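Local coordinates for protein Cwp19 (Clostridioides difficile, PDB 5OQ3) that is a cell-wall protein whose TIM-barrel glycoside hydrolase domain, the part described here, probably hydrolyses cell-wall glycan, at residues A[30-35]-A[52-57]; A[64-69]-A[375-380]. One frame throughout, in Å; residues are numbered along the deposited sequence.

Contact 1: A[30-35]-A[52-57]; sequences AWISTV and KEYTDL
Ile32 and Leu57 meet tip to tip between the wall of the barrel and the helix that covers it. The outermost methyl of the isoleucine, CD1, lies 4.1 Å from CD2 of Leu57, and the same leucine methyl is 4.2 Å from Ile32 CG2, so it is touched by both branches of the isoleucine. CG1 of Ile32 stands opposite its carbonyl carbon (chi1 -61°), and the extended second torsion carries CD1 outward from the sheet to the helix. There CD1 also reaches the ring of Tyr54 at an oblique angle, 4.2 Å from its CE1. No hydrogen bond joins the two segments; the contact is wholly apolar and buried.

Tyr54 leans in from the preceding turn of helix 47-63. Its ring extends away from the backbone N (chi1 -177°); Trp40 packs edge-to-face with the ring, and the OH is anchored by a hydrogen bond to Leu108 O of helix 104-114. Ala364 of helix 364-369 touches both Ile32 and Leu57, and Ala368 adds to the packing on the leucine. Ile32 is hemmed in along the sheet by Ala69 and Val71 of the next strand. On the solvent side of the helix, Lys52 NZ and Asp56 OD2 form a 3.0 Å salt bridge one turn apart, using the syn lone pair of the carboxylate.

The residue before Ile32 faces the other way: Trp31 enters the barrel interior, where its ring meets those of Trp122 and His188. Inward and outward side chains alternating on a parallel strand, with the outward one received by the following helix, characterise the first beta-alpha-beta unit of this TIM barrel, made of strand 27-32, helix 47-63 and strand 68-74.

Contact 2: A[64-69]-A[375-380]; sequences VGINTA and KDLKSL
Leu377 packs onto Val64, where the turn after helix 47-63 meets helix 371-381, the last helix of this domain. Its CB is the first point of contact, 3.8 Å from the carbonyl oxygen of Val64 and 4.0 Å from Val64 CB. Farther out, the leucine crosses the valine obliquely, and its CD2 lies 4.1 Å from Val64 CG2 and also 4.3 Å from Ile66 CD1. One leucine thus spans both apolar side chains of the turn.

Lys378 takes the other flank of the valine, crossing it at about a right angle. Its CG rests 3.8 Å from Val64 CA, and the chain, bent at chi3 (-148°), brings CE to 4.0 Å from Val64 CG1. The aliphatic part of this exposed lysine therefore lies over the valine at the solvent-facing side. Between Val64 and Ile66, Gly65 has a positive phi (106°) in a Schellman motif that ends the helix and turns the chain toward strand 68-74. No hydrogen bond crosses between the segments.

Ile367 of helix 364-369 is touched by Val64, Ile66 and Leu377 alike, so three elements converge here. Asp376 and Leu380 turn to helix 343-350, placing helix 371-381 between that helix and the turn leading into the second barrel strand.

The two contacts are about 15 Å apart between centres: contact 1 lies inside the first beta-alpha-beta unit, and contact 2 joins the turn leaving its helix to helix 371-381, more than 300 residues on. They meet directly in the sheet, where Ala30 N lies 3.0 Å from Thr68 O, a probable hydrogen bond, and Ile32 CD1 packs 4.1 Å from Ala69 CB. Helix 364-369 also serves both, through Ala364 and Ala368 in contact 1 and Ile367 in contact 2. Contact 2 lies toward the N-terminal end of strand 68-74, whereas TIM-barrel enzymes carry their active sites at the C-terminal ends of the strands.

Contact 1: A[30-35]-A[52-57]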
ATOM      1  N   ALA A  30       6.962  -2.765  -8.971  1.00  8.57           N
ATOM      2  CA  ALA A  30       6.051  -1.747  -9.432  1.00  8.72           C
ATOM      3  C   ALA A  30       4.676  -1.976  -8.795  1.00  7.94           C
ATOM      4  O   ALA A  30       4.180  -3.098  -8.792  1.00  9.38           O
ATOM      5  CB  ALA A  30       5.947  -1.739 -10.937  1.00 11.71           C
ATOM      6  N   TRP A  31       4.069  -0.885  -8.334  1.00  8.47           N
ATOM      7  CA  TRP A  31       2.673  -0.897  -7.913  1.00  8.77           C
ATOM      8  C   TRP A  31       1.776  -0.944  -9.150  1.00  9.14           C
ATOM      9  O   TRP A  31       1.977  -0.159 -10.100  1.00 10.51           O
ATOM     10  CB  TRP A  31       2.324   0.340  -7.069  1.00  8.87           C
ATOM     11  CG  TRP A  31       2.745   0.276  -5.653  1.00  9.47           C
ATOM     12  CD1 TRP A  31       2.140  -0.419  -4.655  1.00 10.34           C
ATOM     13  CD2 TRP A  31       3.781   1.039  -5.012  1.00  8.82           C
ATOM     14  NE1 TRP A  31       2.773  -0.196  -3.474  1.00 11.48           N
ATOM     15  CE2 TRP A  31       3.734   0.746  -3.650  1.00  9.39           C
ATOM     16  CE3 TRP A  31       4.703   1.984  -5.462  1.00  9.37           C
ATOM     17  CZ2 TRP A  31       4.611   1.312  -2.719  1.00 10.58           C
ATOM     18  CZ3 TRP A  31       5.543   2.577  -4.555  1.00 10.12           C
ATOM     19  CH2 TRP A  31       5.490   2.235  -3.198  1.00  9.85           C
ATOM     20  N   ILE A  32       0.785  -1.832  -9.106  1.00  9.56           N
ATOM     21  CA  ILE A  32      -0.281  -1.901 -10.102  1.00 10.25           C
ATOM     22  C   ILE A  32      -1.596  -1.648  -9.320  1.00 10.64           C
ATOM     23  O   ILE A  32      -2.138  -2.522  -8.660  1.00 11.57           O
ATOM     24  CB  ILE A  32      -0.283  -3.291 -10.791  1.00 12.24           C
ATOM     25  CG1 ILE A  32       1.082  -3.522 -11.516  1.00 12.21           C
ATOM     26  CG2 ILE A  32      -1.455  -3.441 -11.763  1.00 13.29           C
ATOM     27  CD1 ILE A  32       1.234  -4.894 -12.149  1.00 13.08           C
ATOM     28  N   SER A  33      -2.038  -0.412  -9.367  1.00 12.67           N
ATOM     29  CA  SER A  33      -3.238   0.072  -8.706  1.00 13.18           C
ATOM     30  C   SER A  33      -4.449  -0.176  -9.558  1.00 12.22           C
ATOM     31  O   SER A  33      -4.439   0.045 -10.776  1.00 13.49           O
ATOM     32  CB  SER A  33      -3.076   1.544  -8.347  1.00 15.95           C
ATOM     33  OG  SER A  33      -4.182   1.994  -7.587  1.00 17.50           O
ATOM     34  N   THR A  34      -5.508  -0.644  -8.910  1.00 12.09           N
ATOM     35  CA  THR A  34      -6.790  -0.968  -9.548  1.00 13.58           C
ATOM     36  C   THR A  34      -7.898   0.035  -9.194  1.00 14.61           C
ATOM     37  O   THR A  34      -8.914   0.133  -9.887  1.00 15.90           O
ATOM     38  CB  THR A  34      -7.231  -2.378  -9.133  1.00 11.75           C
ATOM     39  OG1 THR A  34      -7.364  -2.424  -7.711  1.00 14.49           O
ATOM     40  CG2 THR A  34      -6.238  -3.405  -9.580  1.00 13.47           C
ATOM     41  N   VAL A  35      -7.677   0.840  -8.154  1.00 13.16           N
ATOM     42  CA  VAL A  35      -8.654   1.866  -7.781  1.00 14.66           C
ATOM     43  C   VAL A  35      -8.741   2.887  -8.908  1.00 16.96           C
ATOM     44  O   VAL A  35      -7.720   3.307  -9.463  1.00 17.61           O
ATOM     45  CB  VAL A  35      -8.305   2.515  -6.416  1.00 17.11           C
ATOM     46  CG1 VAL A  35      -7.107   3.451  -6.527  1.00 17.52           C
ATOM     47  CG2 VAL A  35      -9.512   3.281  -5.872  1.00 17.78           C
ATOM     48  N   LYS A  52      -5.257  -9.658 -21.531  1.00 15.39           N
ATOM     49  CA  LYS A  52      -4.186  -9.181 -22.419  1.00 15.31           C
ATOM     50  C   LYS A  52      -3.550  -7.867 -21.906  1.00 15.70           C
ATOM     51  O   LYS A  52      -2.333  -7.682 -21.998  1.00 16.06           O
ATOM     52  CB  LYS A  52      -4.722  -9.025 -23.843  1.00 18.73           C
ATOM     53  CG  LYS A  52      -3.732  -8.411 -24.809  1.00 22.95           C
ATOM     54  CD  LYS A  52      -2.552  -9.306 -25.164  1.00 28.93           C
ATOM     55  CE  LYS A  52      -2.062  -9.029 -26.584  1.00 35.78           C
ATOM     56  NZ  LYS A  52      -2.088  -7.583 -27.010  1.00 38.44           N
ATOM     57  N   GLU A  53      -4.368  -6.944 -21.392  1.00 14.94           N
ATOM     58  CA  GLU A  53      -3.840  -5.725 -20.794  1.00 15.83           C
ATOM     59  C   GLU A  53      -2.826  -6.030 -19.659  1.00 15.18           C
ATOM     60  O   GLU A  53      -1.777  -5.423 -19.579  1.00 15.23           O
ATOM     61  CB  GLU A  53      -4.975  -4.836 -20.273  1.00 15.52           C
ATOM     62  CG  GLU A  53      -5.695  -4.084 -21.357  1.00 17.95           C
ATOM     63  CD  GLU A  53      -7.064  -3.561 -20.978  1.00 20.64           C
ATOM     64  OE1 GLU A  53      -7.529  -3.757 -19.836  1.00 21.41           O
ATOM     65  OE2 GLU A  53      -7.678  -2.927 -21.878  1.00 27.21           O
ATOM     66  N   TYR A  54      -3.112  -7.061 -18.850  1.00 12.61           N
ATOM     67  CA  TYR A  54      -2.220  -7.446 -17.769  1.00 12.62           C
ATOM     68  C   TYR A  54      -0.923  -8.069 -18.267  1.00 12.95           C
ATOM     69  O   TYR A  54       0.167  -7.672 -17.814  1.00 13.41           O
ATOM     70  CB  TYR A  54      -2.890  -8.398 -16.833  1.00 11.85           C
ATOM     71  CG  TYR A  54      -2.043  -8.784 -15.644  1.00 12.03           C
ATOM     72  CD1 TYR A  54      -1.724  -7.856 -14.639  1.00 11.53           C
ATOM     73  CD2 TYR A  54      -1.543 -10.058 -15.529  1.00 11.19           C
ATOM     74  CE1 TYR A  54      -0.971  -8.221 -13.518  1.00 11.77           C
ATOM     75  CE2 TYR A  54      -0.810 -10.445 -14.446  1.00 10.72           C
ATOM     76  CZ  TYR A  54      -0.516  -9.517 -13.435  1.00  9.87           C
ATOM     77  OH  TYR A  54       0.165  -9.909 -12.330  1.00 10.66           O
ATOM     78  N   THR A  55      -1.025  -9.016 -19.198  1.00 12.03           N
ATOM     79  CA  THR A  55       0.215  -9.641 -19.671  1.00 11.73           C
ATOM     80  C   THR A  55       1.104  -8.663 -20.429  1.00 13.62           C
ATOM     81  O   THR A  55       2.316  -8.713 -20.335  1.00 14.99           O
ATOM     82  CB  THR A  55      -0.017 -10.950 -20.460  1.00 14.01           C
ATOM     83  OG1 THR A  55      -0.910 -10.691 -21.529  1.00 18.53           O
ATOM     84  CG2 THR A  55      -0.586 -12.020 -19.556  1.00 14.73           C
ATOM     85  N   ASP A  56       0.490  -7.787 -21.202  1.00 13.83           N
ATOM     86  CA  ASP A  56       1.254  -6.764 -21.891  1.00 14.29           C
ATOM     87  C   ASP A  56       1.958  -5.839 -20.895  1.00 15.16           C
ATOM     88  O   ASP A  56       3.107  -5.439 -21.103  1.00 16.45           O
ATOM     89  CB  ASP A  56       0.332  -5.909 -22.774  1.00 16.02           C
ATOM     90  CG  ASP A  56      -0.091  -6.604 -24.078  1.00 19.99           C
ATOM     91  OD1 ASP A  56       0.470  -7.682 -24.453  1.00 22.76           O
ATOM     92  OD2 ASP A  56      -0.990  -6.010 -24.741  1.00 24.48           O
ATOM     93  N   LEU A  57       1.271  -5.507 -19.810  1.00 13.63           N
ATOM     94  CA  LEU A  57       1.858  -4.675 -18.762  1.00 12.83           C
ATOM     95  C   LEU A  57       3.042  -5.405 -18.109  1.00 12.81           C
ATOM     96  O   LEU A  57       4.128  -4.849 -17.992  1.00 14.15           O
ATOM     97  CB  LEU A  57       0.798  -4.212 -17.778  1.00 14.30           C
ATOM     98  CG  LEU A  57       1.266  -3.375 -16.580  1.00 15.35           C
ATOM     99  CD1 LEU A  57       1.908  -2.077 -17.079  1.00 16.67           C
ATOM    100  CD2 LEU A  57       0.113  -3.087 -15.645  1.00 16.89           C
TER

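Contact 2: A[64-69]-A[375-380]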
ATOM      1  N   VAL A  64      12.232  -3.908 -18.351  1.00 17.43           N
ATOM      2  CA  VAL A  64      13.100  -2.876 -17.745  1.00 16.25           C
ATOM      3  C   VAL A  64      13.735  -3.299 -16.447  1.00 16.16           C
ATOM      4  O   VAL A  64      14.391  -2.494 -15.798  1.00 18.65           O
ATOM      5  CB  VAL A  64      12.402  -1.511 -17.596  1.00 19.55           C
ATOM      6  CG1 VAL A  64      11.820  -1.097 -18.941  1.00 22.53           C
ATOM      7  CG2 VAL A  64      11.323  -1.499 -16.496  1.00 20.56           C
ATOM      8  N   GLY A  65      13.506  -4.544 -16.037  1.00 15.51           N
ATOM      9  CA  GLY A  65      14.126  -5.074 -14.827  1.00 14.34           C
ATOM     10  C   GLY A  65      13.214  -5.223 -13.610  1.00 11.80           C
ATOM     11  O   GLY A  65      13.661  -5.613 -12.559  1.00 12.73           O
ATOM     12  N   ILE A  66      11.937  -4.908 -13.734  1.00 11.21           N
ATOM     13  CA  ILE A  66      11.009  -5.130 -12.623  1.00 10.22           C
ATOM     14  C   ILE A  66      10.886  -6.623 -12.337  1.00  9.69           C
ATOM     15  O   ILE A  66      10.690  -7.442 -13.239  1.00 12.73           O
ATOM     16  CB  ILE A  66       9.644  -4.486 -12.902  1.00 11.14           C
ATOM     17  CG1 ILE A  66       9.751  -2.985 -13.089  1.00 11.73           C
ATOM     18  CG2 ILE A  66       8.604  -4.838 -11.835  1.00 11.30           C
ATOM     19  CD1 ILE A  66      10.236  -2.243 -11.870  1.00 13.15           C
ATOM     20  N   ASN A  67      11.038  -6.966 -11.055  1.00  9.28           N
ATOM     21  CA  ASN A  67      10.986  -8.351 -10.602  1.00  9.36           C
ATOM     22  C   ASN A  67       9.842  -8.691  -9.689  1.00  9.10           C
ATOM     23  O   ASN A  67       9.663  -9.865  -9.334  1.00 10.35           O
ATOM     24  CB  ASN A  67      12.328  -8.807 -10.005  1.00  9.90           C
ATOM     25  CG  ASN A  67      12.743  -8.018  -8.756  1.00  9.75           C
ATOM     26  OD1 ASN A  67      11.905  -7.503  -8.010  1.00  9.34           O
ATOM     27  ND2 ASN A  67      14.085  -7.926  -8.531  1.00 10.72           N
ATOM     28  N   THR A  68       8.996  -7.708  -9.384  1.00  9.28           N
ATOM     29  CA  THR A  68       7.915  -7.879  -8.383  1.00  8.43           C
ATOM     30  C   THR A  68       6.741  -7.006  -8.775  1.00  7.90           C
ATOM     31  O   THR A  68       6.946  -5.800  -9.001  1.00  9.40           O
ATOM     32  CB  THR A  68       8.412  -7.516  -6.957  1.00  8.79           C
ATOM     33  OG1 THR A  68       9.528  -8.348  -6.617  1.00  9.31           O
ATOM     34  CG2 THR A  68       7.304  -7.745  -5.912  1.00 10.24           C
ATOM     35  N   ALA A  69       5.541  -7.586  -8.802  1.00  8.29           N
ATOM     36  CA  ALA A  69       4.315  -6.843  -9.083  1.00  8.81           C
ATOM     37  C   ALA A  69       3.563  -6.746  -7.768  1.00  8.66           C
ATOM     38  O   ALA A  69       3.312  -7.753  -7.120  1.00  8.73           O
ATOM     39  CB  ALA A  69       3.470  -7.588 -10.112  1.00  9.59           C
ATOM     40  N   LYS A 375      14.104   3.485 -20.448  1.00 18.88           N
ATOM     41  CA  LYS A 375      15.542   3.527 -20.702  1.00 20.57           C
ATOM     42  C   LYS A 375      16.352   3.705 -19.399  1.00 19.34           C
ATOM     43  O   LYS A 375      17.385   3.053 -19.212  1.00 20.60           O
ATOM     44  CB  LYS A 375      15.848   4.672 -21.696  1.00 23.51           C
ATOM     45  CG  LYS A 375      17.306   4.826 -22.088  1.00 30.54           C
ATOM     46  CD  LYS A 375      17.462   5.779 -23.277  1.00 34.45           C
ATOM     47  CE  LYS A 375      17.258   7.244 -22.912  1.00 41.22           C
ATOM     48  NZ  LYS A 375      18.550   7.918 -22.579  1.00 51.71           N
ATOM     49  N   ASP A 376      15.868   4.579 -18.507  1.00 18.85           N
ATOM     50  CA  ASP A 376      16.550   4.822 -17.220  1.00 19.32           C
ATOM     51  C   ASP A 376      16.539   3.588 -16.329  1.00 16.88           C
ATOM     52  O   ASP A 376      17.599   3.205 -15.780  1.00 18.37           O
ATOM     53  CB  ASP A 376      15.966   6.034 -16.519  1.00 20.87           C
ATOM     54  CG  ASP A 376      16.425   7.357 -17.153  1.00 21.73           C
ATOM     55  OD1 ASP A 376      17.428   7.374 -17.874  1.00 26.15           O
ATOM     56  OD2 ASP A 376      15.797   8.377 -16.890  1.00 26.85           O
ATOM     57  N   LEU A 377      15.388   2.921 -16.218  1.00 15.14           N
ATOM     58  CA  LEU A 377      15.344   1.710 -15.416  1.00 14.41           C
ATOM     59  C   LEU A 377      16.190   0.595 -16.034  1.00 15.43           C
ATOM     60  O   LEU A 377      16.898  -0.097 -15.307  1.00 14.97           O
ATOM     61  CB  LEU A 377      13.900   1.267 -15.138  1.00 15.70           C
ATOM     62  CG  LEU A 377      13.309   1.862 -13.843  1.00 16.56           C
ATOM     63  CD1 LEU A 377      13.364   3.372 -13.825  1.00 17.37           C
ATOM     64  CD2 LEU A 377      11.889   1.360 -13.625  1.00 18.68           C
ATOM     65  N   LYS A 378      16.154   0.435 -17.359  1.00 17.77           N
ATOM     66  CA  LYS A 378      17.053  -0.536 -18.000  1.00 20.36           C
ATOM     67  C   LYS A 378      18.502  -0.269 -17.617  1.00 21.77           C
ATOM     68  O   LYS A 378      19.247  -1.196 -17.298  1.00 25.35           O
ATOM     69  CB  LYS A 378      16.923  -0.521 -19.527  1.00 25.22           C
ATOM     70  CG  LYS A 378      15.759  -1.340 -20.024  1.00 31.47           C
ATOM     71  CD  LYS A 378      15.722  -1.417 -21.547  1.00 37.71           C
ATOM     72  CE  LYS A 378      14.288  -1.502 -22.042  1.00 40.75           C
ATOM     73  NZ  LYS A 378      14.189  -1.466 -23.524  1.00 43.73           N
ATOM     74  N   SER A 379      18.910   0.994 -17.632  1.00 21.87           N
ATOM     75  CA  SER A 379      20.306   1.311 -17.295  1.00 24.31           C
ATOM     76  C   SER A 379      20.639   1.021 -15.795  1.00 22.57           C
ATOM     77  O   SER A 379      21.754   0.627 -15.458  1.00 24.42           O
ATOM     78  CB  SER A 379      20.642   2.735 -17.703  1.00 28.39           C
ATOM     79  OG  SER A 379      19.994   3.644 -16.872  1.00 29.50           O
ATOM     80  N   LEU A 380      19.659   1.165 -14.906  1.00 17.25           N
ATOM     81  CA  LEU A 380      19.870   0.825 -13.504  1.00 16.16           C
ATOM     82  C   LEU A 380      19.900  -0.673 -13.271  1.00 14.98           C
ATOM     83  O   LEU A 380      20.571  -1.116 -12.342  1.00 16.54           O
ATOM     84  CB  LEU A 380      18.737   1.422 -12.671  1.00 14.55           C
ATOM     85  CG  LEU A 380      18.732   2.940 -12.581  1.00 15.19           C
ATOM     86  CD1 LEU A 380      17.419   3.438 -12.002  1.00 14.98           C
ATOM     87  CD2 LEU A 380      19.910   3.439 -11.758  1.00 16.30           C
TER